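Local coordinates for LPS-assembly lipoprotein (Caulobacter crescentus, PDB 4KWY), which probably helps assemble lipopolysaccharide at the outer membrane, as an LptE-family lipoprotein, at residues E69-V74 with D93-Y98. Sequence-based numbering, arbitrary orientation.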
# COMPACT_ATOMS: atom_id res chain seq x y z
N GLU A 69 -1.92 -0.80 -18.30
CA GLU A 69 -1.09 -1.32 -17.21
C GLU A 69 -0.77 -0.18 -16.28
O GLU A 69 -0.37 0.90 -16.70
CB GLU A 69 0.18 -2.03 -17.67
CG GLU A 69 0.85 -2.77 -16.50
CD GLU A 69 2.09 -3.58 -16.81
OE1 GLU A 69 3.16 -2.97 -17.01
OE2 GLU A 69 2.01 -4.83 -16.78
N LEU A 70 -0.98 -0.42 -15.00
CA LEU A 70 -0.77 0.55 -13.96
C LEU A 70 0.25 -0.01 -12.97
O LEU A 70 0.19 -1.18 -12.60
CB LEU A 70 -2.12 0.77 -13.32
CG LEU A 70 -2.24 1.83 -12.28
CD1 LEU A 70 -2.56 3.17 -12.90
CD2 LEU A 70 -3.36 1.46 -11.39
N ARG A 71 1.22 0.83 -12.60
CA ARG A 71 2.30 0.42 -11.73
C ARG A 71 2.33 1.21 -10.44
O ARG A 71 2.26 2.44 -10.44
CB ARG A 71 3.64 0.54 -12.45
CG ARG A 71 4.75 -0.17 -11.72
CD ARG A 71 5.91 -0.39 -12.63
NE ARG A 71 7.14 -0.60 -11.86
CZ ARG A 71 8.29 0.02 -12.10
NH1 ARG A 71 8.38 0.90 -13.09
NH2 ARG A 71 9.36 -0.25 -11.36
N MSE A 72 2.38 0.49 -9.33
CA MSE A 72 2.50 1.11 -8.03
C MSE A 72 3.87 0.77 -7.47
O MSE A 72 4.15 -0.39 -7.15
CB MSE A 72 1.38 0.72 -7.06
CG MSE A 72 1.54 1.45 -5.72
SE MSE A 72 0.16 1.06 -4.50
CE MSE A 72 -0.42 2.82 -4.25
N SER A 73 4.71 1.81 -7.33
CA SER A 73 6.06 1.73 -6.79
C SER A 73 6.08 2.43 -5.45
O SER A 73 5.67 3.59 -5.36
CB SER A 73 7.05 2.36 -7.74
OG SER A 73 6.98 1.71 -8.99
N VAL A 74 6.48 1.71 -4.40
CA VAL A 74 6.47 2.26 -3.04
C VAL A 74 7.77 1.97 -2.32
O VAL A 74 8.15 0.82 -2.14
CB VAL A 74 5.30 1.70 -2.16
CG1 VAL A 74 5.00 2.62 -0.98
CG2 VAL A 74 4.04 1.39 -2.98
N ASP A 93 6.84 -3.13 -5.47
CA ASP A 93 6.47 -2.79 -6.84
C ASP A 93 5.36 -3.72 -7.26
O ASP A 93 5.57 -4.93 -7.33
CB ASP A 93 7.67 -2.92 -7.79
CG ASP A 93 8.17 -1.59 -8.31
OD1 ASP A 93 7.54 -1.04 -9.22
OD2 ASP A 93 9.25 -1.15 -7.85
N VAL A 94 4.18 -3.17 -7.52
CA VAL A 94 3.01 -3.95 -7.93
C VAL A 94 2.50 -3.45 -9.30
O VAL A 94 2.44 -2.23 -9.53
CB VAL A 94 1.90 -3.86 -6.84
CG1 VAL A 94 0.60 -4.49 -7.33
CG2 VAL A 94 2.36 -4.53 -5.55
N SER A 95 2.09 -4.38 -10.17
CA SER A 95 1.50 -4.05 -11.48
C SER A 95 0.16 -4.69 -11.64
O SER A 95 -0.02 -5.84 -11.25
CB SER A 95 2.41 -4.50 -12.62
OG SER A 95 3.41 -3.52 -12.78
N VAL A 96 -0.80 -3.94 -12.18
CA VAL A 96 -2.15 -4.40 -12.50
C VAL A 96 -2.50 -3.95 -13.91
O VAL A 96 -1.90 -3.00 -14.45
CB VAL A 96 -3.23 -3.95 -11.48
CG1 VAL A 96 -2.95 -4.47 -10.09
CG2 VAL A 96 -3.42 -2.44 -11.46
N THR A 97 -3.47 -4.63 -14.52
CA THR A 97 -4.07 -4.26 -15.78
C THR A 97 -5.55 -3.98 -15.52
O THR A 97 -6.12 -4.48 -14.54
CB THR A 97 -3.85 -5.29 -16.89
OG1 THR A 97 -4.51 -6.50 -16.56
CG2 THR A 97 -2.37 -5.51 -17.24
N TYR A 98 -6.15 -3.14 -16.36
CA TYR A 98 -7.58 -2.87 -16.34
C TYR A 98 -8.01 -2.71 -17.74
O TYR A 98 -7.23 -2.25 -18.60
CB TYR A 98 -8.01 -1.68 -15.46
CG TYR A 98 -7.43 -0.33 -15.82
CD1 TYR A 98 -8.08 0.51 -16.72
CD2 TYR A 98 -6.26 0.13 -15.21
CE1 TYR A 98 -7.57 1.78 -17.02
CE2 TYR A 98 -5.73 1.39 -15.52
CZ TYR A 98 -6.40 2.21 -16.41
OH TYR A 98 -5.88 3.44 -16.74
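The antiparallel hairpin of strands 67-80 and 86-99 is joined here by two hydrogen-bonded pairs, Leu70 with Val96 and Met72 with Val94. Each pair exchanges two backbone bonds, among them Leu70 N to Val96 O at 2.8 Å and Met72 N to Val94 O at 2.7 Å. On the face turned to helix 104-135, Leu70 and Val96 lie side by side and point the same way, CD2 of Leu70 resting 3.9 Å from CG2 of Val96. The Tyr98 ring brings its edge, at CE2, to the CB of Leu70, and selenomethionine Met72 leads away from Val94 to Ala122 of the helix. The opposite face is polar. Arg71, its chain extended from CG to NE, runs past Ser95 OG to form a salt bridge with Asp93; NE lies 2.7 Å from OD1, toward its syn side but 30° out of the carboxylate plane, and NH2 adds a weak bond. Ser73 OG donates to Asp93 OD1 at 2.8 Å from the other face of the carboxylate, whose plane is only 21° from that of the guanidinium. Arg91 pairs with Asp93 OD2, so both carboxylate oxygens have cationic partners. An alanine in place of Arg71 would probably leave OD1 with Ser73 as its remaining partner across the strands and the carboxylate less firmly fixed. Such two-faced strand pairing, one side apolar against a helix, is characteristic of an alpha/beta sandwich.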